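Local coordinates for chromosome-partitioning protein ParB (Caulobacter vibrioides, PDB 7BM8), which binds DNA at the origin of replication and acts in chromosome partition, spreading along DNA through a CTP-dependent gating mechanism, at residues 42-47 and 90-95; 63-68 and 96-101; 166-171 and 196-201. All coordinates share one frame; numbering follows the deposited sequence.

Interaction 1 of 3, residues 42-47 and 90-95; sequences LQRNPD and AGERRW. With CTP (cytidine-5'-triphosphate), chain C.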
loop_
_atom_site.group_PDB
_atom_site.type_symbol
_atom_site.label_atom_id
_atom_site.label_comp_id
_atom_site.label_asym_id
_atom_site.label_seq_id
_atom_site.Cartn_x
_atom_site.Cartn_y
_atom_site.Cartn_z
ATOM N N LEU A 42 1.451 -22.108 7.380
ATOM C CA LEU A 42 2.026 -21.052 6.506
ATOM C C LEU A 42 3.446 -20.739 6.976
ATOM O O LEU A 42 3.656 -20.676 8.199
ATOM C CB LEU A 42 1.144 -19.802 6.566
ATOM C CG LEU A 42 0.235 -19.580 5.358
ATOM C CD1 LEU A 42 -0.859 -20.638 5.295
ATOM C CD2 LEU A 42 -0.368 -18.184 5.387
ATOM N N GLN A 43 4.367 -20.537 6.031
ATOM C CA GLN A 43 5.776 -20.149 6.301
ATOM C C GLN A 43 6.196 -19.045 5.323
ATOM O O GLN A 43 5.619 -18.970 4.217
ATOM C CB GLN A 43 6.678 -21.381 6.208
ATOM C CG GLN A 43 8.107 -21.137 6.671
ATOM C CD GLN A 43 8.169 -20.665 8.101
ATOM O OE1 GLN A 43 8.597 -19.547 8.389
ATOM N NE2 GLN A 43 7.720 -21.516 9.010
ATOM N N ARG A 44 7.162 -18.220 5.737
ATOM C CA ARG A 44 7.702 -17.070 4.958
ATOM C C ARG A 44 8.690 -17.576 3.901
ATOM O O ARG A 44 9.303 -18.639 4.116
ATOM C CB ARG A 44 8.401 -16.059 5.876
ATOM C CG ARG A 44 9.285 -16.688 6.948
ATOM C CD ARG A 44 10.084 -15.693 7.767
ATOM N NE ARG A 44 11.516 -15.754 7.499
ATOM C CZ ARG A 44 12.184 -14.954 6.673
ATOM N NH1 ARG A 44 11.565 -13.998 5.999
ATOM N NH2 ARG A 44 13.489 -15.117 6.523
ATOM N N ASN A 45 8.830 -16.838 2.797
ATOM C CA ASN A 45 9.955 -16.993 1.839
ATOM C C ASN A 45 11.105 -16.125 2.338
ATOM O O ASN A 45 10.949 -14.911 2.455
ATOM C CB ASN A 45 9.556 -16.613 0.412
ATOM C CG ASN A 45 10.610 -16.973 -0.614
ATOM O OD1 ASN A 45 11.579 -17.669 -0.310
ATOM N ND2 ASN A 45 10.424 -16.508 -1.838
ATOM N N PRO A 46 12.278 -16.711 2.675
ATOM C CA PRO A 46 13.436 -15.918 3.096
ATOM C C PRO A 46 13.866 -14.866 2.056
ATOM O O PRO A 46 14.351 -13.824 2.450
ATOM C CB PRO A 46 14.543 -16.964 3.298
ATOM C CG PRO A 46 13.794 -18.257 3.553
ATOM C CD PRO A 46 12.544 -18.158 2.706
ATOM N N ASP A 47 13.639 -15.150 0.768
ATOM C CA ASP A 47 14.041 -14.293 -0.380
ATOM C C ASP A 47 12.885 -13.363 -0.766
ATOM O O ASP A 47 12.738 -13.077 -1.972
ATOM C CB ASP A 47 14.478 -15.153 -1.568
ATOM C CG ASP A 47 15.384 -16.300 -1.164
ATOM O OD1 ASP A 47 16.524 -16.022 -0.741
ATOM O OD2 ASP A 47 14.925 -17.458 -1.243
ATOM N N ALA A 90 2.928 -13.048 -1.026
ATOM C CA ALA A 90 2.579 -11.666 -0.623
ATOM C C ALA A 90 1.698 -11.699 0.630
ATOM O O ALA A 90 0.637 -12.347 0.577
ATOM C CB ALA A 90 1.881 -10.961 -1.759
ATOM N N GLY A 91 2.136 -11.036 1.706
ATOM C CA GLY A 91 1.349 -10.830 2.939
ATOM C C GLY A 91 2.015 -11.386 4.191
ATOM O O GLY A 91 1.287 -11.938 5.040
ATOM N N GLU A 92 3.333 -11.221 4.341
ATOM C CA GLU A 92 4.090 -11.714 5.525
ATOM C C GLU A 92 3.662 -10.922 6.766
ATOM O O GLU A 92 3.438 -11.560 7.816
ATOM C CB GLU A 92 5.600 -11.607 5.300
ATOM C CG GLU A 92 6.418 -12.343 6.351
ATOM C CD GLU A 92 7.888 -12.534 6.014
ATOM O OE1 GLU A 92 8.196 -12.811 4.838
ATOM O OE2 GLU A 92 8.722 -12.406 6.930
ATOM N N ARG A 93 3.556 -9.591 6.651
ATOM C CA ARG A 93 3.151 -8.694 7.767
ATOM C C ARG A 93 1.772 -9.122 8.275
ATOM O O ARG A 93 1.620 -9.257 9.503
ATOM C CB ARG A 93 3.140 -7.227 7.328
ATOM C CG ARG A 93 4.527 -6.643 7.107
ATOM C CD ARG A 93 4.525 -5.140 6.895
ATOM N NE ARG A 93 4.087 -4.424 8.086
ATOM C CZ ARG A 93 2.958 -3.727 8.205
ATOM N NH1 ARG A 93 2.681 -3.127 9.350
ATOM N NH2 ARG A 93 2.113 -3.614 7.196
ATOM N N ARG A 94 0.820 -9.330 7.359
ATOM C CA ARG A 94 -0.556 -9.812 7.664
ATOM C C ARG A 94 -0.475 -11.096 8.494
ATOM O O ARG A 94 -1.147 -11.170 9.540
ATOM C CB ARG A 94 -1.345 -10.051 6.374
ATOM C CG ARG A 94 -2.053 -8.810 5.846
ATOM C CD ARG A 94 -2.561 -8.991 4.428
ATOM N NE ARG A 94 -1.507 -8.841 3.436
ATOM C CZ ARG A 94 -1.670 -8.988 2.126
ATOM N NH1 ARG A 94 -2.854 -9.301 1.630
ATOM N NH2 ARG A 94 -0.642 -8.826 1.311
ATOM N N TRP A 95 0.336 -12.055 8.048
ATOM C CA TRP A 95 0.549 -13.370 8.713
ATOM C C TRP A 95 1.115 -13.175 10.126
ATOM O O TRP A 95 0.590 -13.807 11.067
ATOM C CB TRP A 95 1.465 -14.240 7.850
ATOM C CG TRP A 95 1.869 -15.534 8.481
ATOM C CD1 TRP A 95 1.052 -16.531 8.926
ATOM C CD2 TRP A 95 3.217 -15.986 8.702
ATOM N NE1 TRP A 95 1.798 -17.568 9.419
ATOM C CE2 TRP A 95 3.128 -17.264 9.292
ATOM C CE3 TRP A 95 4.481 -15.437 8.456
ATOM C CZ2 TRP A 95 4.261 -17.998 9.641
ATOM C CZ3 TRP A 95 5.599 -16.163 8.803
ATOM C CH2 TRP A 95 5.487 -17.427 9.383
HETATM N N1 CTP C . -4.818 -5.120 5.555
HETATM C C2 CTP C . -5.751 -6.149 5.733
HETATM N N3 CTP C . -6.517 -6.160 6.850
HETATM C C4 CTP C . -6.378 -5.201 7.775
HETATM C C5 CTP C . -5.429 -4.150 7.617
HETATM C C6 CTP C . -4.673 -4.151 6.507
HETATM O O2 CTP C . -5.857 -7.021 4.859
HETATM N N4 CTP C . -7.150 -5.266 8.850
HETATM C "C1'" CTP C . -3.984 -5.149 4.324
HETATM C "C2'" CTP C . -3.699 -3.781 3.708
HETATM O "O2'" CTP C . -4.835 -3.346 2.995
HETATM C "C3'" CTP C . -2.516 -4.153 2.808
HETATM C "C4'" CTP C . -1.762 -5.206 3.642
HETATM O "O4'" CTP C . -2.715 -5.668 4.638
HETATM O "O3'" CTP C . -2.961 -4.703 1.574
HETATM C "C5'" CTP C . -0.496 -4.734 4.319
HETATM O "O5'" CTP C . 0.469 -4.360 3.301
HETATM P PA CTP C . 2.052 -4.469 3.530
HETATM O O1A CTP C . 2.725 -4.534 2.200
HETATM O O2A CTP C . 2.492 -3.425 4.500
HETATM O O3A CTP C . 2.192 -5.903 4.222
HETATM P PB CTP C . 1.806 -7.332 3.621
HETATM O O1B CTP C . 0.905 -8.021 4.584
HETATM O O2B CTP C . 1.371 -7.120 2.204
HETATM O O3B CTP C . 3.220 -8.077 3.629
HETATM P PG CTP C . 4.382 -8.069 2.512
HETATM O O1G CTP C . 4.315 -9.396 1.787
HETATM O O2G CTP C . 4.054 -6.894 1.611
HETATM O O3G CTP C . 5.670 -7.888 3.280
#
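R44 on strand 42-44 lies nearest E92 in the first turn of helix 92-100, their CA atoms 6.5 Å apart, while L42 faces W95 one turn later with 8.1 Å between CA atoms. The W95 indole makes the largest share of the contact: its CG stands anti to the backbone N (chi1 174°), sending the ring out to the strand. L42 CB sits 3.7 Å from W95 NE1, the nitrogen that bonds to I39 O, and the six-membered ring runs on to R44, with W95 CZ3 4.0 Å from R44 N. The Q43 chain bends at chi2, bringing OE1 beside W95 CH2 with the amide plane 85° from the ring; OE1 also takes a weak bond from R44 N. The extended E92 chain ends at R44 in a weak salt bridge, NH1 to OE2 3.4 Å, the two flat groups 61° apart; R96 NH2 forms a second salt bridge to the same oxygen. Away from the strand, the GERR sequence of the ParB family holds CTP. G91 N, at the N-cap, gives a 2.7 Å bond to CTP O1G, R94 NE reaches CTP O1B at 2.8 Å, and R93 NH2 reaches CTP O2A at 2.7 Å. The helix N-terminus and two arginines thus probably offset the triphosphate charge, while the E92 carboxylate turns from the phosphates to R44 and R96.

Interaction 2 of 3, residues 63-68 and 96-101; sequences NSIREK and RAAQRA. With CTP (cytidine-5'-triphosphate), chain C.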
loop_
_atom_site.group_PDB
_atom_site.type_symbol
_atom_site.label_atom_id
_atom_site.label_comp_id
_atom_site.label_asym_id
_atom_site.label_seq_id
_atom_site.Cartn_x
_atom_site.Cartn_y
_atom_site.Cartn_z
ATOM N N ASN A 63 -3.392 -4.873 15.748
ATOM C CA ASN A 63 -4.548 -4.166 16.362
ATOM C C ASN A 63 -5.693 -4.120 15.346
ATOM O O ASN A 63 -6.799 -4.589 15.680
ATOM C CB ASN A 63 -4.188 -2.751 16.819
ATOM C CG ASN A 63 -3.229 -2.721 17.991
ATOM O OD1 ASN A 63 -3.193 -3.649 18.796
ATOM N ND2 ASN A 63 -2.451 -1.654 18.098
ATOM N N SER A 64 -5.416 -3.583 14.154
ATOM C CA SER A 64 -6.367 -3.436 13.019
ATOM C C SER A 64 -6.978 -4.795 12.653
ATOM O O SER A 64 -8.189 -4.839 12.351
ATOM C CB SER A 64 -5.686 -2.800 11.833
ATOM O OG SER A 64 -6.525 -2.826 10.687
ATOM N N ILE A 65 -6.170 -5.859 12.677
ATOM C CA ILE A 65 -6.611 -7.255 12.377
ATOM C C ILE A 65 -7.447 -7.783 13.550
ATOM O O ILE A 65 -8.428 -8.503 13.288
ATOM C CB ILE A 65 -5.406 -8.163 12.058
ATOM C CG1 ILE A 65 -4.794 -7.807 10.700
ATOM C CG2 ILE A 65 -5.798 -9.633 12.133
ATOM C CD1 ILE A 65 -3.505 -8.528 10.390
ATOM N N ARG A 66 -7.079 -7.448 14.792
ATOM C CA ARG A 66 -7.815 -7.905 16.001
ATOM C C ARG A 66 -9.271 -7.436 15.896
ATOM O O ARG A 66 -10.169 -8.224 16.246
ATOM C CB ARG A 66 -7.162 -7.417 17.299
ATOM C CG ARG A 66 -7.502 -8.294 18.495
ATOM C CD ARG A 66 -6.841 -7.865 19.788
ATOM N NE ARG A 66 -5.391 -8.036 19.775
ATOM C CZ ARG A 66 -4.494 -7.060 19.630
ATOM N NH1 ARG A 66 -4.873 -5.800 19.474
ATOM N NH2 ARG A 66 -3.203 -7.351 19.644
ATOM N N GLU A 67 -9.489 -6.219 15.390
ATOM C CA GLU A 67 -10.835 -5.612 15.207
ATOM C C GLU A 67 -11.550 -6.258 14.012
ATOM O O GLU A 67 -12.435 -7.105 14.245
ATOM C CB GLU A 67 -10.703 -4.100 15.028
ATOM C CG GLU A 67 -10.222 -3.393 16.277
ATOM C CD GLU A 67 -11.292 -3.148 17.328
ATOM O OE1 GLU A 67 -12.356 -2.597 16.976
ATOM O OE2 GLU A 67 -11.054 -3.501 18.500
ATOM N N LYS A 68 -11.172 -5.880 12.785
ATOM C CA LYS A 68 -11.929 -6.168 11.535
ATOM C C LYS A 68 -11.350 -7.397 10.816
ATOM O O LYS A 68 -11.868 -7.738 9.733
ATOM C CB LYS A 68 -11.899 -4.941 10.617
ATOM C CG LYS A 68 -12.403 -3.642 11.239
ATOM C CD LYS A 68 -13.894 -3.430 11.096
ATOM C CE LYS A 68 -14.377 -2.133 11.712
ATOM N NZ LYS A 68 -14.577 -2.246 13.178
ATOM N N ARG A 96 2.147 -12.338 10.263
ATOM C CA ARG A 96 2.836 -12.065 11.553
ATOM C C ARG A 96 1.909 -11.267 12.478
ATOM O O ARG A 96 1.864 -11.581 13.687
ATOM C CB ARG A 96 4.157 -11.335 11.302
ATOM C CG ARG A 96 5.277 -12.258 10.846
ATOM C CD ARG A 96 6.569 -11.516 10.574
ATOM N NE ARG A 96 7.666 -12.430 10.285
ATOM C CZ ARG A 96 8.878 -12.061 9.880
ATOM N NH1 ARG A 96 9.169 -10.783 9.700
ATOM N NH2 ARG A 96 9.800 -12.978 9.646
ATOM N N ALA A 97 1.203 -10.275 11.930
ATOM C CA ALA A 97 0.211 -9.442 12.648
ATOM C C ALA A 97 -0.921 -10.333 13.169
ATOM O O ALA A 97 -1.228 -10.256 14.375
ATOM C CB ALA A 97 -0.316 -8.365 11.736
ATOM N N ALA A 98 -1.513 -11.146 12.289
ATOM C CA ALA A 98 -2.599 -12.099 12.616
ATOM C C ALA A 98 -2.125 -13.069 13.707
ATOM O O ALA A 98 -2.943 -13.394 14.592
ATOM C CB ALA A 98 -3.042 -12.832 11.373
ATOM N N GLN A 99 -0.859 -13.508 13.641
ATOM C CA GLN A 99 -0.228 -14.409 14.648
ATOM C C GLN A 99 -0.287 -13.736 16.024
ATOM O O GLN A 99 -0.908 -14.315 16.934
ATOM C CB GLN A 99 1.211 -14.762 14.263
ATOM C CG GLN A 99 1.331 -16.071 13.492
ATOM C CD GLN A 99 2.750 -16.448 13.140
ATOM O OE1 GLN A 99 3.678 -15.644 13.237
ATOM N NE2 GLN A 99 2.927 -17.687 12.707
ATOM N N ARG A 100 0.315 -12.550 16.151
ATOM C CA ARG A 100 0.305 -11.725 17.389
ATOM C C ARG A 100 -1.141 -11.505 17.843
ATOM O O ARG A 100 -1.405 -11.662 19.049
ATOM C CB ARG A 100 1.021 -10.391 17.155
ATOM C CG ARG A 100 2.530 -10.529 17.030
ATOM C CD ARG A 100 3.227 -9.240 16.653
ATOM N NE ARG A 100 3.164 -8.226 17.699
ATOM C CZ ARG A 100 3.970 -7.168 17.779
ATOM N NH1 ARG A 100 4.917 -6.970 16.876
ATOM N NH2 ARG A 100 3.827 -6.307 18.772
ATOM N N ALA A 101 -2.037 -11.185 16.903
ATOM C CA ALA A 101 -3.482 -10.937 17.133
ATOM C C ALA A 101 -4.199 -12.215 17.593
ATOM O O ALA A 101 -5.375 -12.118 17.972
ATOM C CB ALA A 101 -4.110 -10.382 15.878
HETATM N N1 CTP C . -4.818 -5.120 5.555
HETATM C C2 CTP C . -5.751 -6.149 5.733
HETATM N N3 CTP C . -6.517 -6.160 6.850
HETATM C C4 CTP C . -6.378 -5.201 7.775
HETATM C C5 CTP C . -5.429 -4.150 7.617
HETATM C C6 CTP C . -4.673 -4.151 6.507
HETATM O O2 CTP C . -5.857 -7.021 4.859
HETATM N N4 CTP C . -7.150 -5.266 8.850
HETATM C "C1'" CTP C . -3.984 -5.149 4.324
HETATM C "C2'" CTP C . -3.699 -3.781 3.708
HETATM O "O2'" CTP C . -4.835 -3.346 2.995
HETATM C "C3'" CTP C . -2.516 -4.153 2.808
HETATM C "C4'" CTP C . -1.762 -5.206 3.642
HETATM O "O4'" CTP C . -2.715 -5.668 4.638
HETATM O "O3'" CTP C . -2.961 -4.703 1.574
HETATM C "C5'" CTP C . -0.496 -4.734 4.319
HETATM O "O5'" CTP C . 0.469 -4.360 3.301
HETATM P PA CTP C . 2.052 -4.469 3.530
HETATM O O1A CTP C . 2.725 -4.534 2.200
HETATM O O2A CTP C . 2.492 -3.425 4.500
HETATM O O3A CTP C . 2.192 -5.903 4.222
HETATM P PB CTP C . 1.806 -7.332 3.621
HETATM O O1B CTP C . 0.905 -8.021 4.584
HETATM O O2B CTP C . 1.371 -7.120 2.204
HETATM O O3B CTP C . 3.220 -8.077 3.629
HETATM P PG CTP C . 4.382 -8.069 2.512
HETATM O O1G CTP C . 4.315 -9.396 1.787
HETATM O O2G CTP C . 4.054 -6.894 1.611
HETATM O O3G CTP C . 5.670 -7.888 3.280
#
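I65 of helix 55-68 sets its two branches against the alanines of segment 96-101. I65 CD1 reaches A97 CB at 3.5 Å and also touches the backbone at A98. I65 CG2, anti to the backbone N because chi1 is -71°, points to the far end of the same surface, 4.2 Å from A101 CB and 4.3 Å from A98 CB. A101 CB further rests on the backbone of R66, and with small alanine side chains on one side the backbones come close: the CA atoms of R66 and A101 are 5.4 Å apart. No hydrogen bond crosses between the segments.

These are two helices of the ParB N-terminal domain, which binds CTP, and the first also contributes to the nucleotide pocket through the neighbouring S64. S64 OG accepts a bond from CTP N4 at 3.1 Å, nearly straight at 163°. Since this exocyclic amine marks cytosine off from uracil, the contact is consistent with reading the base. I65 CG1 adds an apolar neighbour 3.9 Å from CTP N4, and I124 of the second subunit packs on S64.

Further out, V70 and L103 cover I65, while L58, L61 and S62 pack on A97. On the solvent side, R66 NH1 bonds to N63 OD1 (2.8 Å) on a lone pair in the carbonyl plane; the oxygen lies 7° out of the guanidinium plane. This bond to N63, one turn earlier, holds the group along its own helix, where it passes A101. R100 is held separately by salt bridges to E55 and E59.

Interaction 3 of 3, residues 166-171 and 196-201; sequences VANTMR and IAAAAD
R171 reaches A197 by two torsions: chi1 of -81° sets CG anti to the carbonyl carbon, and a bend at chi3 (67°) turns the guanidinium edge to the last turn of helix 190-198. There NE and NH2 grip one oxygen side-on. R171 NE lies 2.8 Å from A197 O, approaching from above the carbonyl plane, and R171 NH2 lies 2.9 Å from A197 O, in line with the carbonyl at a C=O...N angle of 171°. The oxygen lies almost in the guanidinium plane, and the double grip limits rotation of the group. R171 NH2 adds a weak 3.3 Å bond to A199 O, beyond the point where the helix stops. The positive charge therefore sits at a helix C-terminus, where the carbonyls would be expected to draw it.

One turn before the arginine, at N168, the backbones close in, with the CA atoms of N168 and A197 5.4 Å apart. A197 CB faces the main-chain carbonyl of N168, and the N168 side chain leans across so that OD1 lies 3.6 Å from A198 CA. R171 CB meets A197 CB at 4.2 Å.

In the HTH domain, helix 163-171 is consistent with the second, recognition helix of the helix-turn-helix, helix 152-159 being the first. V166 and A167 pack on helix 152-159, T169 and M170 rest on helix 134-148, and N168 and R171 tie in the C-terminal end of helix 190-198.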
loop_
_atom_site.group_PDB
_atom_site.type_symbol
_atom_site.label_atom_id
_atom_site.label_comp_id
_atom_site.label_asym_id
_atom_site.label_seq_id
_atom_site.Cartn_x
_atom_site.Cartn_y
_atom_site.Cartn_z
ATOM N N VAL A 166 -4.673 10.107 15.074
ATOM C CA VAL A 166 -6.033 10.538 14.628
ATOM C C VAL A 166 -6.167 12.050 14.859
ATOM O O VAL A 166 -6.447 12.774 13.884
ATOM C CB VAL A 166 -7.151 9.751 15.344
ATOM C CG1 VAL A 166 -8.535 10.281 14.991
ATOM C CG2 VAL A 166 -7.069 8.258 15.059
ATOM N N ALA A 167 -5.958 12.499 16.100
ATOM C CA ALA A 167 -6.065 13.913 16.531
ATOM C C ALA A 167 -5.181 14.795 15.645
ATOM O O ALA A 167 -5.699 15.784 15.090
ATOM C CB ALA A 167 -5.675 14.042 17.982
ATOM N N ASN A 168 -3.903 14.433 15.512
ATOM C CA ASN A 168 -2.890 15.182 14.719
ATOM C C ASN A 168 -3.346 15.267 13.259
ATOM O O ASN A 168 -3.240 16.359 12.677
ATOM C CB ASN A 168 -1.503 14.547 14.837
ATOM C CG ASN A 168 -0.919 14.684 16.227
ATOM O OD1 ASN A 168 -0.833 15.785 16.768
ATOM N ND2 ASN A 168 -0.520 13.568 16.815
ATOM N N THR A 169 -3.845 14.158 12.702
ATOM C CA THR A 169 -4.292 14.050 11.286
ATOM C C THR A 169 -5.445 15.030 11.032
ATOM O O THR A 169 -5.441 15.670 9.963
ATOM C CB THR A 169 -4.690 12.611 10.926
ATOM O OG1 THR A 169 -3.582 11.758 11.205
ATOM C CG2 THR A 169 -5.088 12.456 9.474
ATOM N N MET A 170 -6.385 15.146 11.977
ATOM C CA MET A 170 -7.614 15.974 11.837
ATOM C C MET A 170 -7.267 17.461 11.987
ATOM O O MET A 170 -7.853 18.276 11.242
ATOM C CB MET A 170 -8.666 15.578 12.878
ATOM C CG MET A 170 -9.182 14.162 12.694
ATOM S SD MET A 170 -10.717 13.837 13.597
ATOM C CE MET A 170 -11.877 14.761 12.592
ATOM N N ARG A 171 -6.338 17.793 12.893
ATOM C CA ARG A 171 -5.883 19.185 13.173
ATOM C C ARG A 171 -5.449 19.873 11.873
ATOM O O ARG A 171 -5.558 21.111 11.806
ATOM C CB ARG A 171 -4.744 19.194 14.203
ATOM C CG ARG A 171 -5.214 19.067 15.645
ATOM C CD ARG A 171 -4.078 18.741 16.597
ATOM N NE ARG A 171 -3.118 19.830 16.706
ATOM C CZ ARG A 171 -3.237 20.889 17.506
ATOM N NH1 ARG A 171 -4.293 21.032 18.293
ATOM N NH2 ARG A 171 -2.288 21.811 17.519
ATOM N N ILE A 196 4.002 19.162 12.235
ATOM C CA ILE A 196 3.461 20.545 12.061
ATOM C C ILE A 196 2.154 20.673 12.854
ATOM O O ILE A 196 1.977 21.713 13.515
ATOM C CB ILE A 196 3.256 20.872 10.567
ATOM N N ALA A 197 1.292 19.650 12.794
ATOM C CA ALA A 197 -0.033 19.583 13.459
ATOM C C ALA A 197 0.131 19.618 14.982
ATOM O O ALA A 197 -0.632 20.358 15.637
ATOM C CB ALA A 197 -0.769 18.334 13.029
ATOM N N ALA A 198 1.073 18.835 15.520
ATOM C CA ALA A 198 1.331 18.672 16.971
ATOM C C ALA A 198 1.740 20.012 17.601
ATOM O O ALA A 198 1.404 20.232 18.783
ATOM C CB ALA A 198 2.388 17.618 17.189
ATOM N N ALA A 199 2.438 20.868 16.845
ATOM C CA ALA A 199 2.981 22.175 17.290
ATOM C C ALA A 199 1.858 23.053 17.858
ATOM O O ALA A 199 0.753 23.058 17.270
ATOM C CB ALA A 199 3.679 22.865 16.142
ATOM N N ALA A 200 2.142 23.765 18.956
ATOM C CA ALA A 200 1.237 24.738 19.615
ATOM C C ALA A 200 0.885 25.856 18.626
ATOM O O ALA A 200 -0.293 26.260 18.589
ATOM C CB ALA A 200 1.884 25.285 20.865
ATOM N N ASP A 201 1.879 26.331 17.865
ATOM C CA ASP A 201 1.717 27.289 16.736
ATOM C C ASP A 201 2.050 26.551 15.439
ATOM O O ASP A 201 3.185 26.596 14.967
ATOM C CB ASP A 201 2.580 28.538 16.949
ATOM C CG ASP A 201 2.258 29.699 16.019
ATOM O OD1 ASP A 201 2.751 30.813 16.288
ATOM O OD2 ASP A 201 1.527 29.486 15.030
#

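How the interactions relate
Interactions 1 and 2 are buried and share helix 92-100: its first turn meets strand 42-44, its later turns helix 55-68. They touch through packing of R44 on R96 and of I65 on the R94 carbonyl, their segments alternate along the chain, and both border the same CTP, interaction 1 at the phosphates and interaction 2 at the base. Interaction 3 is a surface contact in the HTH domain, its centre about 35 Å from that of interaction 1 and about 27 Å from that of interaction 2. Chemistry follows place: an indole and a weak salt bridge in the first, mainly apolar methyl contacts across the second, and an arginine binding main-chain carbonyls in the third.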